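Local coordinates for protein 3-methyladenine DNA glycosylase (Helicobacter pylori, PDB 1PU6) that excises 3-methyladenine from alkylated DNA as a base excision repair glycosylase with a helix-hairpin-helix fold, at residues I7-K12 with L186-N191; A22-N27 with L138-A143; V146-K151 with E165-L170; K176-N181 with Q197-F202. One frame throughout, in Å; residues are numbered along the deposited sequence.

Contact 1: residues I7-K12 with L186-N191; sequences ILKALK and LALYEN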
loop_
_atom_site.group_PDB
_atom_site.type_symbol
_atom_site.label_atom_id
_atom_site.label_comp_id
_atom_site.label_asym_id
_atom_site.label_seq_id
_atom_site.Cartn_x
_atom_site.Cartn_y
_atom_site.Cartn_z
ATOM N N ILE A 7 -16.509 4.512 12.305
ATOM C CA ILE A 7 -15.443 3.531 12.487
ATOM C C ILE A 7 -14.114 4.286 12.663
ATOM O O ILE A 7 -13.328 3.931 13.549
ATOM C CB ILE A 7 -15.384 2.550 11.281
ATOM C CG1 ILE A 7 -16.660 1.685 11.256
ATOM C CG2 ILE A 7 -14.104 1.669 11.318
ATOM C CD1 ILE A 7 -16.817 0.851 10.006
ATOM N N LEU A 8 -13.864 5.297 11.811
ATOM C CA LEU A 8 -12.638 6.103 11.924
ATOM C C LEU A 8 -12.516 6.713 13.331
ATOM O O LEU A 8 -11.449 6.595 13.986
ATOM C CB LEU A 8 -12.575 7.201 10.866
ATOM C CG LEU A 8 -11.360 8.152 10.987
ATOM C CD1 LEU A 8 -9.991 7.401 10.955
ATOM C CD2 LEU A 8 -11.368 9.217 9.855
ATOM N N LYS A 9 -13.586 7.349 13.821
ATOM C CA LYS A 9 -13.522 7.901 15.183
ATOM C C LYS A 9 -13.203 6.819 16.241
ATOM O O LYS A 9 -12.378 7.042 17.169
ATOM C CB LYS A 9 -14.861 8.612 15.520
ATOM C CG LYS A 9 -15.061 9.916 14.767
ATOM C CD LYS A 9 -16.289 10.709 15.242
ATOM C CE LYS A 9 -17.564 10.011 14.800
ATOM N NZ LYS A 9 -18.823 10.650 15.292
ATOM N N ALA A 10 -13.869 5.665 16.141
ATOM C CA ALA A 10 -13.646 4.581 17.115
ATOM C C ALA A 10 -12.210 4.077 17.101
ATOM O O ALA A 10 -11.572 3.903 18.173
ATOM C CB ALA A 10 -14.623 3.418 16.844
ATOM N N LEU A 11 -11.665 3.886 15.915
ATOM C CA LEU A 11 -10.300 3.380 15.826
ATOM C C LEU A 11 -9.293 4.452 16.279
ATOM O O LEU A 11 -8.274 4.140 16.977
ATOM C CB LEU A 11 -9.997 2.917 14.399
ATOM C CG LEU A 11 -10.711 1.611 13.961
ATOM C CD1 LEU A 11 -10.489 1.354 12.470
ATOM C CD2 LEU A 11 -10.209 0.400 14.799
ATOM N N LYS A 12 -9.573 5.711 15.919
ATOM C CA LYS A 12 -8.725 6.814 16.326
ATOM C C LYS A 12 -8.591 6.854 17.870
ATOM O O LYS A 12 -7.497 7.134 18.428
ATOM C CB LYS A 12 -9.295 8.142 15.815
ATOM C CG LYS A 12 -8.479 9.380 16.175
ATOM C CD LYS A 12 -7.179 9.385 15.414
ATOM C CE LYS A 12 -6.674 10.823 15.219
ATOM N NZ LYS A 12 -5.890 11.146 16.411
ATOM N N LEU A 186 -11.172 15.733 8.903
ATOM C CA LEU A 186 -9.909 16.487 8.891
ATOM C C LEU A 186 -9.637 17.160 10.261
ATOM O O LEU A 186 -8.466 17.317 10.713
ATOM C CB LEU A 186 -9.928 17.547 7.777
ATOM C CG LEU A 186 -9.913 16.894 6.378
ATOM C CD1 LEU A 186 -10.094 17.990 5.340
ATOM C CD2 LEU A 186 -8.654 16.070 6.064
ATOM N N ALA A 187 -10.725 17.492 10.970
ATOM C CA ALA A 187 -10.579 18.108 12.297
ATOM C C ALA A 187 -10.060 17.128 13.369
ATOM O O ALA A 187 -9.484 17.574 14.421
ATOM C CB ALA A 187 -11.919 18.757 12.691
ATOM N N LEU A 188 -10.194 15.814 13.127
ATOM C CA LEU A 188 -9.574 14.797 14.011
ATOM C C LEU A 188 -8.051 14.978 14.119
ATOM O O LEU A 188 -7.421 14.531 15.125
ATOM C CB LEU A 188 -9.839 13.355 13.508
ATOM C CG LEU A 188 -11.289 12.836 13.527
ATOM C CD1 LEU A 188 -11.308 11.458 12.925
ATOM C CD2 LEU A 188 -11.800 12.794 14.997
ATOM N N TYR A 189 -7.476 15.627 13.100
ATOM C CA TYR A 189 -6.047 15.882 13.037
ATOM C C TYR A 189 -5.748 17.374 13.099
ATOM O O TYR A 189 -4.673 17.813 12.657
ATOM C CB TYR A 189 -5.502 15.270 11.724
ATOM C CG TYR A 189 -5.725 13.768 11.652
ATOM C CD1 TYR A 189 -4.809 12.847 12.234
ATOM C CD2 TYR A 189 -6.875 13.255 11.029
ATOM C CE1 TYR A 189 -5.038 11.431 12.144
ATOM C CE2 TYR A 189 -7.123 11.887 10.967
ATOM C CZ TYR A 189 -6.206 10.969 11.528
ATOM O OH TYR A 189 -6.500 9.611 11.445
ATOM N N GLU A 190 -6.706 18.142 13.625
ATOM C CA GLU A 190 -6.568 19.596 13.769
ATOM C C GLU A 190 -6.166 20.261 12.428
ATOM O O GLU A 190 -5.411 21.240 12.399
ATOM C CB GLU A 190 -5.587 19.918 14.936
ATOM C CG GLU A 190 -6.043 19.225 16.233
ATOM C CD GLU A 190 -5.250 19.577 17.487
ATOM O OE1 GLU A 190 -4.050 19.888 17.374
ATOM O OE2 GLU A 190 -5.836 19.525 18.607
ATOM N N ASN A 191 -6.728 19.747 11.332
ATOM C CA ASN A 191 -6.502 20.275 9.978
ATOM C C ASN A 191 -5.017 20.266 9.590
ATOM O O ASN A 191 -4.595 21.116 8.795
ATOM C CB ASN A 191 -7.114 21.710 9.812
ATOM C CG ASN A 191 -8.618 21.731 9.981
ATOM O OD1 ASN A 191 -9.273 20.688 9.954
ATOM N ND2 ASN A 191 -9.194 22.946 10.133
#
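A Schellman motif terminates helix 182-187, and two residues inside its turn, L188 and Y189, meet the side of helix 4-12 near the surface of the protein. With E190 at positive phi, N191 N bonds back to L186 O and E190 N to A187 O; L186 O also accepts from Y189 N, so two amides grip this one carbonyl. The resulting turn presents L188 and Y189 to the N-terminal helix. L8, whose CG is anti to its backbone N (chi1 176°), and L188 lie alongside, pointing opposite ways, with L8 CD2 3.8 Å from L188 CD1. The other branch of L8 points tip to tip at the phenol, with L8 CD1 4.2 Å from Y189 OH. One helical turn on, K12 bends at chi2 and chi4 so that its chain crosses the tyrosine obliquely, K12 CE lying 3.5 Å from Y189 CE1. K9 adds a looser touch through its CG, while its ammonium turns back to a salt bridge with E6. L198 of helix 195-203 touches both L8 and Y189. No hydrogen bond joins the two segments: the contact consists of two apolar patches, leucine on leucine and lysine methylenes set obliquely against the Y189 ring, while Y189 OH is satisfied by a hydrogen bond to the carboxylated lysine at position 205.

Contact 2: residues A22-N27 with L138-A143; sequences AWWWPN and LCYACA. Unlike the reference sequence in segment 138-143: A141 (reference Val).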
loop_
_atom_site.group_PDB
_atom_site.type_symbol
_atom_site.label_atom_id
_atom_site.label_comp_id
_atom_site.label_asym_id
_atom_site.label_seq_id
_atom_site.Cartn_x
_atom_site.Cartn_y
_atom_site.Cartn_z
ATOM N N ALA A 22 4.426 8.501 10.086
ATOM C CA ALA A 22 3.343 9.455 9.797
ATOM C C ALA A 22 2.302 8.945 8.773
ATOM O O ALA A 22 1.129 9.288 8.863
ATOM C CB ALA A 22 3.942 10.739 9.225
ATOM N N TRP A 23 2.772 8.203 7.782
ATOM C CA TRP A 23 1.856 7.638 6.762
ATOM C C TRP A 23 1.635 6.117 6.974
ATOM O O TRP A 23 1.179 5.451 6.074
ATOM C CB TRP A 23 2.382 7.884 5.320
ATOM C CG TRP A 23 2.193 9.326 4.814
ATOM C CD1 TRP A 23 2.805 10.492 5.296
ATOM C CD2 TRP A 23 1.380 9.728 3.715
ATOM N NE1 TRP A 23 2.375 11.570 4.558
ATOM C CE2 TRP A 23 1.485 11.136 3.597
ATOM C CE3 TRP A 23 0.536 9.024 2.830
ATOM C CZ2 TRP A 23 0.796 11.869 2.596
ATOM C CZ3 TRP A 23 -0.180 9.743 1.825
ATOM C CH2 TRP A 23 -0.042 11.154 1.726
ATOM N N TRP A 24 2.004 5.610 8.173
ATOM C CA TRP A 24 1.891 4.209 8.624
ATOM C C TRP A 24 2.863 3.263 7.910
ATOM O O TRP A 24 3.643 2.536 8.566
ATOM C CB TRP A 24 0.451 3.674 8.550
ATOM C CG TRP A 24 0.353 2.212 8.965
ATOM C CD1 TRP A 24 0.517 1.690 10.241
ATOM C CD2 TRP A 24 0.097 1.111 8.112
ATOM N NE1 TRP A 24 0.376 0.326 10.204
ATOM C CE2 TRP A 24 0.083 -0.056 8.910
ATOM C CE3 TRP A 24 -0.199 0.988 6.742
ATOM C CZ2 TRP A 24 -0.172 -1.342 8.378
ATOM C CZ3 TRP A 24 -0.453 -0.284 6.218
ATOM C CH2 TRP A 24 -0.464 -1.429 7.049
ATOM N N TRP A 25 2.801 3.247 6.569
ATOM C CA TRP A 25 3.678 2.327 5.797
ATOM C C TRP A 25 5.145 2.846 5.992
ATOM O O TRP A 25 5.405 4.057 5.776
ATOM C CB TRP A 25 3.242 2.423 4.312
ATOM C CG TRP A 25 3.717 1.312 3.469
ATOM C CD1 TRP A 25 5.005 1.022 3.104
ATOM C CD2 TRP A 25 2.875 0.333 2.843
ATOM N NE1 TRP A 25 5.012 -0.093 2.289
ATOM C CE2 TRP A 25 3.722 -0.538 2.108
ATOM C CE3 TRP A 25 1.481 0.080 2.866
ATOM C CZ2 TRP A 25 3.228 -1.645 1.387
ATOM C CZ3 TRP A 25 0.971 -1.022 2.137
ATOM C CH2 TRP A 25 1.855 -1.867 1.412
ATOM N N PRO A 26 6.101 1.983 6.362
ATOM C CA PRO A 26 7.501 2.432 6.491
ATOM C C PRO A 26 8.086 2.883 5.141
ATOM O O PRO A 26 7.886 2.226 4.111
ATOM C CB PRO A 26 8.272 1.207 7.052
ATOM C CG PRO A 26 7.339 0.095 6.990
ATOM C CD PRO A 26 5.919 0.542 6.631
ATOM N N ASN A 27 8.763 4.027 5.155
ATOM C CA ASN A 27 9.304 4.631 3.937
ATOM C C ASN A 27 8.238 4.926 2.848
ATOM O O ASN A 27 8.478 4.773 1.628
ATOM C CB ASN A 27 10.497 3.797 3.379
ATOM C CG ASN A 27 11.686 3.796 4.351
ATOM O OD1 ASN A 27 12.235 2.714 4.715
ATOM N ND2 ASN A 27 12.069 4.999 4.825
ATOM N N LEU A 138 -0.950 3.679 -5.221
ATOM C CA LEU A 138 -1.536 5.042 -5.366
ATOM C C LEU A 138 -1.521 5.855 -4.042
ATOM O O LEU A 138 -1.160 7.071 -4.024
ATOM C CB LEU A 138 -2.985 4.987 -5.854
ATOM C CG LEU A 138 -3.091 4.516 -7.302
ATOM C CD1 LEU A 138 -4.536 4.189 -7.684
ATOM C CD2 LEU A 138 -2.489 5.479 -8.336
ATOM N N CYS A 139 -1.902 5.207 -2.949
ATOM C CA CYS A 139 -1.920 5.910 -1.654
ATOM C C CYS A 139 -0.527 6.082 -1.073
ATOM O O CYS A 139 -0.083 7.216 -0.825
ATOM C CB CYS A 139 -2.828 5.119 -0.638
ATOM S SG CYS A 139 -2.898 5.934 0.941
ATOM N N TYR A 140 0.181 4.972 -0.826
ATOM C CA TYR A 140 1.400 5.018 -0.014
ATOM C C TYR A 140 2.674 5.338 -0.786
ATOM O O TYR A 140 3.686 5.664 -0.163
ATOM C CB TYR A 140 1.611 3.668 0.698
ATOM C CG TYR A 140 0.481 3.396 1.660
ATOM C CD1 TYR A 140 0.481 4.016 2.952
ATOM C CD2 TYR A 140 -0.531 2.461 1.340
ATOM C CE1 TYR A 140 -0.502 3.733 3.903
ATOM C CE2 TYR A 140 -1.560 2.170 2.297
ATOM C CZ TYR A 140 -1.521 2.821 3.558
ATOM O OH TYR A 140 -2.532 2.559 4.445
ATOM N N ALA A 141 2.633 5.220 -2.113
ATOM C CA ALA A 141 3.761 5.703 -2.918
ATOM C C ALA A 141 3.463 7.039 -3.581
ATOM O O ALA A 141 4.376 7.828 -3.692
ATOM C CB ALA A 141 4.245 4.669 -3.965
ATOM N N CYS A 142 2.226 7.293 -4.022
ATOM C CA CYS A 142 1.920 8.503 -4.850
ATOM C C CYS A 142 1.129 9.602 -4.127
ATOM O O CYS A 142 0.867 10.678 -4.721
ATOM C CB CYS A 142 1.146 8.109 -6.124
ATOM S SG CYS A 142 2.039 6.844 -7.087
ATOM N N ALA A 143 0.740 9.344 -2.882
ATOM C CA ALA A 143 -0.049 10.329 -2.123
ATOM C C ALA A 143 -1.395 10.721 -2.746
ATOM O O ALA A 143 -1.835 11.910 -2.599
ATOM C CB ALA A 143 0.826 11.592 -1.750
#
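Y140 sets CG anti to its carbonyl carbon (chi1 -63°) and W25 sets CG anti to its backbone N (chi1 -163°), and the two side chains cross at about a right angle. W25 CE3 lies over one face of the Y140 ring, toward its rim, 3.5 Å from Y140 CD2; the ring planes are inclined at 38°, an oblique pairing. On the opposite face the sulphur of C139 sits over the centre of the ring, so the phenol lies between one edge carbon of the W25 indole, CE3, and the C139 sulphur. W24 approaches the hydroxyl end, W24 CE3 being 3.6 Å from Y140 OH, and the three rings make an aromatic cluster. Y140 projects from the last turns of helix 131-141, probably the second helix of the helix-hairpin-helix motif, as in other HhH-GPD proteins; loop 22-27 ties it to helix 195-203, which W23 also touches. The W23 carbonyl meets the phenol in its plane, W23 O to Y140 CE1 measuring 3.2 Å, while the W23 indole places CH2 3.6 Å from A143 CB. The polar ends bond to residues of other segments: Y140 OH to A200 O, W24 NE1 to E208 OE1. W25 also packs edge-to-face with F45. Bound beta-mercaptoethanol, probably from the crystallisation liquor, approaches the W24 side chain, nearest atoms about 3 Å apart, consistent with a pocket here.

Contact 3: residues V146-K151 with E165-L170; sequences VMVVDK and EDYDEL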
loop_
_atom_site.group_PDB
_atom_site.type_symbol
_atom_site.label_atom_id
_atom_site.label_comp_id
_atom_site.label_asym_id
_atom_site.label_seq_id
_atom_site.Cartn_x
_atom_site.Cartn_y
_atom_site.Cartn_z
ATOM N N VAL A 146 -6.886 7.795 -2.148
ATOM C CA VAL A 146 -7.397 6.429 -2.348
ATOM C C VAL A 146 -7.271 5.693 -1.023
ATOM O O VAL A 146 -6.188 5.729 -0.375
ATOM C CB VAL A 146 -6.485 5.694 -3.370
ATOM C CG1 VAL A 146 -6.820 4.247 -3.451
ATOM C CG2 VAL A 146 -6.674 6.394 -4.746
ATOM N N MET A 147 -8.330 4.996 -0.589
ATOM C CA MET A 147 -8.213 4.138 0.611
ATOM C C MET A 147 -8.074 2.644 0.223
ATOM O O MET A 147 -8.962 2.090 -0.411
ATOM C CB MET A 147 -9.403 4.295 1.568
ATOM C CG MET A 147 -8.944 3.705 3.053
ATOM S SD MET A 147 -10.081 4.101 4.195
ATOM C CE MET A 147 -9.889 2.638 5.285
ATOM N N VAL A 148 -6.991 1.996 0.636
ATOM C CA VAL A 148 -6.761 0.577 0.362
ATOM C C VAL A 148 -7.739 -0.221 1.229
ATOM O O VAL A 148 -7.976 0.157 2.394
ATOM C CB VAL A 148 -5.335 0.193 0.795
ATOM C CG1 VAL A 148 -5.117 -1.329 0.717
ATOM C CG2 VAL A 148 -4.330 0.947 -0.085
ATOM N N VAL A 149 -8.309 -1.290 0.652
ATOM C CA VAL A 149 -9.019 -2.327 1.441
ATOM C C VAL A 149 -8.457 -3.701 1.136
ATOM O O VAL A 149 -7.609 -3.837 0.246
ATOM C CB VAL A 149 -10.576 -2.287 1.254
ATOM C CG1 VAL A 149 -11.116 -0.885 1.752
ATOM C CG2 VAL A 149 -10.995 -2.578 -0.190
ATOM N N ASP A 150 -8.869 -4.717 1.899
ATOM C CA ASP A 150 -8.155 -6.032 1.897
ATOM C C ASP A 150 -9.004 -7.027 2.716
ATOM O O ASP A 150 -10.069 -6.662 3.216
ATOM C CB ASP A 150 -6.756 -5.897 2.564
ATOM C CG ASP A 150 -6.808 -5.274 3.953
ATOM O OD1 ASP A 150 -5.725 -5.132 4.578
ATOM O OD2 ASP A 150 -7.869 -4.909 4.516
ATOM N N LYS A 151 -8.529 -8.272 2.844
ATOM C CA LYS A 151 -9.229 -9.297 3.626
ATOM C C LYS A 151 -9.441 -8.817 5.078
ATOM O O LYS A 151 -10.519 -9.025 5.660
ATOM C CB LYS A 151 -8.462 -10.633 3.625
ATOM C CG LYS A 151 -9.306 -11.790 4.209
ATOM N N GLU A 165 -18.448 -8.097 -0.166
ATOM C CA GLU A 165 -17.404 -8.962 -0.700
ATOM C C GLU A 165 -16.668 -8.326 -1.876
ATOM O O GLU A 165 -15.501 -8.672 -2.113
ATOM C CB GLU A 165 -17.987 -10.333 -1.087
ATOM C CG GLU A 165 -17.939 -11.335 0.066
ATOM C CD GLU A 165 -19.283 -11.946 0.397
ATOM O OE1 GLU A 165 -20.028 -11.314 1.176
ATOM O OE2 GLU A 165 -19.579 -13.069 -0.104
ATOM N N ASP A 166 -17.299 -7.388 -2.595
ATOM C CA ASP A 166 -16.672 -6.822 -3.775
ATOM C C ASP A 166 -15.670 -5.739 -3.399
ATOM O O ASP A 166 -16.026 -4.822 -2.632
ATOM C CB ASP A 166 -17.740 -6.245 -4.684
ATOM C CG ASP A 166 -17.164 -5.605 -5.899
ATOM O OD1 ASP A 166 -16.852 -6.344 -6.884
ATOM O OD2 ASP A 166 -16.969 -4.363 -5.958
ATOM N N TYR A 167 -14.449 -5.824 -3.945
ATOM C CA TYR A 167 -13.383 -4.870 -3.536
ATOM C C TYR A 167 -13.833 -3.411 -3.722
ATOM O O TYR A 167 -13.665 -2.615 -2.808
ATOM C CB TYR A 167 -12.051 -5.133 -4.329
ATOM C CG TYR A 167 -10.903 -4.247 -3.909
ATOM C CD1 TYR A 167 -9.846 -4.770 -3.130
ATOM C CD2 TYR A 167 -10.894 -2.889 -4.235
ATOM C CE1 TYR A 167 -8.804 -3.963 -2.707
ATOM C CE2 TYR A 167 -9.914 -2.071 -3.794
ATOM C CZ TYR A 167 -8.848 -2.604 -3.050
ATOM O OH TYR A 167 -7.856 -1.737 -2.616
ATOM N N ASP A 168 -14.344 -3.030 -4.897
ATOM C CA ASP A 168 -14.601 -1.599 -5.157
ATOM C C ASP A 168 -15.747 -1.017 -4.310
ATOM O O ASP A 168 -15.768 0.173 -3.946
ATOM C CB ASP A 168 -14.909 -1.330 -6.627
ATOM C CG ASP A 168 -13.677 -1.535 -7.536
ATOM O OD1 ASP A 168 -13.842 -1.735 -8.772
ATOM O OD2 ASP A 168 -12.520 -1.555 -7.121
ATOM N N GLU A 169 -16.716 -1.868 -4.002
ATOM C CA GLU A 169 -17.835 -1.463 -3.138
ATOM C C GLU A 169 -17.428 -1.354 -1.674
ATOM O O GLU A 169 -17.846 -0.443 -0.996
ATOM C CB GLU A 169 -18.972 -2.475 -3.303
ATOM C CG GLU A 169 -19.534 -2.372 -4.736
ATOM C CD GLU A 169 -20.697 -3.325 -5.005
ATOM O OE1 GLU A 169 -21.110 -3.454 -6.202
ATOM O OE2 GLU A 169 -21.233 -3.909 -4.036
ATOM N N LEU A 170 -16.528 -2.234 -1.241
ATOM C CA LEU A 170 -15.957 -2.171 0.099
ATOM C C LEU A 170 -15.120 -0.874 0.249
ATOM O O LEU A 170 -15.222 -0.119 1.219
ATOM C CB LEU A 170 -15.067 -3.390 0.265
ATOM C CG LEU A 170 -14.736 -3.941 1.635
ATOM C CD1 LEU A 170 -13.419 -4.720 1.744
ATOM C CD2 LEU A 170 -15.418 -3.518 2.935
#
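Y167 OH has two hydrogen-bonding partners: D135 OD1 of helix 131-141 and, weakly, the V149 amide. The weak bond, V149 N to Y167 OH, spans 3.3 Å, yet it is almost straight at 173°. With CG anti to its backbone N (chi1 -177°), Y167 carries its ring from the first turn of helix 167-179 across to the extended chain of 146-151. There V149 crosses it obliquely and lays a methyl on one face: V149 CG2 stands 3.6 Å from the centroid of the Y167 ring, only 12° off the normal, a CH-pi contact. That methyl occupies the crowded position between the backbone N and the carbonyl carbon, and it also reaches L170, with V149 CG2 3.8 Å from L170 CD1. The V149 carbonyl keeps close to the same ring, V149 O being 3.2 Å from Y167 CE1. This loop links helix 131-141, probably the second of the helix-hairpin-helix, to helix 151-159. It ends in D150, which probably corresponds to the aspartate that gives the HhH-GPD family the D of its name. D150 is the N-cap of helix 151-159: its side chain caps a backbone N just past K151, and OD2 also bonds to S153 OG. Helix 167-179 is capped in turn by D166, whose OD2 accepts from E169 N at 3.2 Å with its anti lone pair. D168 makes salt bridges with R120 of helix 120-124 and K131 at the start of helix 131-141.

Contact 4: residues K176-N181 with Q197-F202; sequences KGVQEN and QLYARF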
loop_
_atom_site.group_PDB
_atom_site.type_symbol
_atom_site.label_atom_id
_atom_site.label_comp_id
_atom_site.label_asym_id
_atom_site.label_seq_id
_atom_site.Cartn_x
_atom_site.Cartn_y
_atom_site.Cartn_z
ATOM N N LYS A 176 -16.587 6.887 1.199
ATOM C CA LYS A 176 -17.715 7.822 1.192
ATOM C C LYS A 176 -18.090 8.380 2.585
ATOM O O LYS A 176 -18.518 9.536 2.692
ATOM C CB LYS A 176 -18.924 7.208 0.469
ATOM C CG LYS A 176 -19.760 6.226 1.252
ATOM C CD LYS A 176 -20.678 5.426 0.264
ATOM C CE LYS A 176 -22.071 5.120 0.801
ATOM N NZ LYS A 176 -22.859 6.364 1.123
ATOM N N GLY A 177 -17.935 7.576 3.639
ATOM C CA GLY A 177 -18.228 8.066 4.985
ATOM C C GLY A 177 -17.295 9.221 5.355
ATOM O O GLY A 177 -17.701 10.167 6.008
ATOM N N VAL A 178 -16.037 9.138 4.920
ATOM C CA VAL A 178 -15.090 10.232 5.166
ATOM C C VAL A 178 -15.488 11.462 4.292
ATOM O O VAL A 178 -15.545 12.615 4.778
ATOM C CB VAL A 178 -13.639 9.779 4.898
ATOM C CG1 VAL A 178 -12.664 10.964 5.076
ATOM C CG2 VAL A 178 -13.249 8.624 5.843
ATOM N N GLN A 179 -15.738 11.236 3.004
ATOM C CA GLN A 179 -16.127 12.349 2.100
ATOM C C GLN A 179 -17.358 13.105 2.599
ATOM O O GLN A 179 -17.451 14.355 2.517
ATOM C CB GLN A 179 -16.425 11.821 0.691
ATOM C CG GLN A 179 -15.208 11.220 -0.026
ATOM C CD GLN A 179 -15.605 10.363 -1.294
ATOM O OE1 GLN A 179 -14.739 9.900 -2.017
ATOM N NE2 GLN A 179 -16.922 10.198 -1.547
ATOM N N GLU A 180 -18.337 12.362 3.077
ATOM C CA GLU A 180 -19.599 12.952 3.545
ATOM C C GLU A 180 -19.435 13.757 4.845
ATOM O O GLU A 180 -20.337 14.524 5.223
ATOM C CB GLU A 180 -20.634 11.818 3.723
ATOM C CG GLU A 180 -21.179 11.282 2.387
ATOM C CD GLU A 180 -21.799 9.882 2.448
ATOM O OE1 GLU A 180 -22.034 9.312 1.346
ATOM O OE2 GLU A 180 -22.030 9.336 3.562
ATOM N N ASN A 181 -18.296 13.581 5.516
ATOM C CA ASN A 181 -18.003 14.173 6.805
ATOM C C ASN A 181 -16.590 14.799 6.772
ATOM O O ASN A 181 -15.837 14.736 7.753
ATOM C CB ASN A 181 -18.041 13.092 7.898
ATOM C CG ASN A 181 -19.416 12.563 8.147
ATOM O OD1 ASN A 181 -20.248 13.263 8.781
ATOM N ND2 ASN A 181 -19.709 11.357 7.666
ATOM N N GLN A 197 -3.294 11.445 3.310
ATOM C CA GLN A 197 -2.609 10.915 4.513
ATOM C C GLN A 197 -3.625 10.332 5.492
ATOM O O GLN A 197 -3.321 9.350 6.200
ATOM C CB GLN A 197 -1.793 12.020 5.170
ATOM C CG GLN A 197 -0.862 11.441 6.260
ATOM C CD GLN A 197 -0.014 12.509 6.949
ATOM O OE1 GLN A 197 0.102 13.655 6.472
ATOM N NE2 GLN A 197 0.606 12.124 8.047
ATOM N N LEU A 198 -4.801 10.969 5.609
ATOM C CA LEU A 198 -5.855 10.401 6.433
ATOM C C LEU A 198 -6.202 8.938 5.981
ATOM O O LEU A 198 -6.280 8.029 6.805
ATOM C CB LEU A 198 -7.103 11.312 6.443
ATOM C CG LEU A 198 -8.229 10.894 7.373
ATOM C CD1 LEU A 198 -9.083 12.238 7.752
ATOM C CD2 LEU A 198 -9.141 9.884 6.724
ATOM N N TYR A 199 -6.403 8.720 4.672
ATOM C CA TYR A 199 -6.717 7.354 4.208
ATOM C C TYR A 199 -5.531 6.376 4.479
ATOM O O TYR A 199 -5.752 5.204 4.837
ATOM C CB TYR A 199 -7.014 7.398 2.697
ATOM C CG TYR A 199 -8.347 7.964 2.285
ATOM C CD1 TYR A 199 -8.486 8.577 1.042
ATOM C CD2 TYR A 199 -9.486 7.805 3.057
ATOM C CE1 TYR A 199 -9.704 9.079 0.595
ATOM C CE2 TYR A 199 -10.762 8.306 2.610
ATOM C CZ TYR A 199 -10.842 8.929 1.364
ATOM O OH TYR A 199 -12.068 9.432 0.880
ATOM N N ALA A 200 -4.293 6.873 4.340
ATOM C CA ALA A 200 -3.093 6.053 4.652
ATOM C C ALA A 200 -3.153 5.545 6.077
ATOM O O ALA A 200 -2.933 4.331 6.352
ATOM C CB ALA A 200 -1.809 6.894 4.408
ATOM N N ARG A 201 -3.474 6.455 6.995
ATOM C CA ARG A 201 -3.514 6.095 8.424
ATOM C C ARG A 201 -4.744 5.225 8.739
ATOM O O ARG A 201 -4.665 4.329 9.586
ATOM C CB ARG A 201 -3.496 7.361 9.266
ATOM C CG ARG A 201 -2.125 8.121 9.218
ATOM C CD ARG A 201 -2.085 9.340 10.041
ATOM N NE ARG A 201 -2.051 8.936 11.493
ATOM C CZ ARG A 201 -0.935 8.672 12.173
ATOM N NH1 ARG A 201 0.261 8.788 11.645
ATOM N NH2 ARG A 201 -1.036 8.335 13.488
ATOM N N PHE A 202 -5.895 5.538 8.135
ATOM C CA PHE A 202 -7.135 4.787 8.405
ATOM C C PHE A 202 -6.949 3.285 8.043
ATOM O O PHE A 202 -7.250 2.365 8.874
ATOM C CB PHE A 202 -8.289 5.465 7.599
ATOM C CG PHE A 202 -9.684 5.011 7.953
ATOM C CD1 PHE A 202 -10.780 5.601 7.253
ATOM C CD2 PHE A 202 -9.964 4.066 8.923
ATOM C CE1 PHE A 202 -12.105 5.230 7.460
ATOM C CE2 PHE A 202 -11.326 3.663 9.200
ATOM C CZ PHE A 202 -12.405 4.272 8.460
HETATM O O HOH W 1 -12.085 10.582 -1.776
#
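Between 176-181 and 197-202, the nearest CA atoms are those of V178 and Y199, 8.9 Å apart. V178 carries the contact with both of its branches. V178 CG1, anti to the backbone N, meets L198 tip to tip at 4.0 Å from L198 CD2, and V178 CG2 likewise reaches F202, 3.9 Å from F202 CE1. On another side of the valine, Y199 lies alongside, pointing the opposite way, with Y199 CE2 4.0 Å from V178 CB. At the outer end Q179 crosses the phenol at about a right angle, with Q179 CG 3.7 Å from Y199 OH. One water joins the two polar tips: it donates to Q179 OE1 at 2.8 Å and sits in the plane of the Y199 ring, 2.9 Å from Y199 OH. Y199 OH has a further weak bond to E175 O. A185 of helix 182-187 touches both V178 and L198, which makes this apolar helix-on-helix packing among three consecutive helices of an all-helical protein of the HhH-GPD superfamily.

From the N terminus, helix 4-12 opens contact 1, and the loop 22-27 opens contact 2, which closes at 138-143, the end of helix 131-141. Contact 3 follows in series, a short loop from 146-151 to 165-170 around helix 151-159. Both fall within the span of contact 1, which shuts only at 186-191. Contact 4 starts at 176-181, before that closure, and ends at 197-202, after it, so contacts 1 and 4 cross. Helix 195-203 is where the pieces converge: it touches segments of contacts 1, 2 and 3, with F202 packing on both L8 and M147. The chain's N-terminal part is thereby tied to the helices late in the sequence.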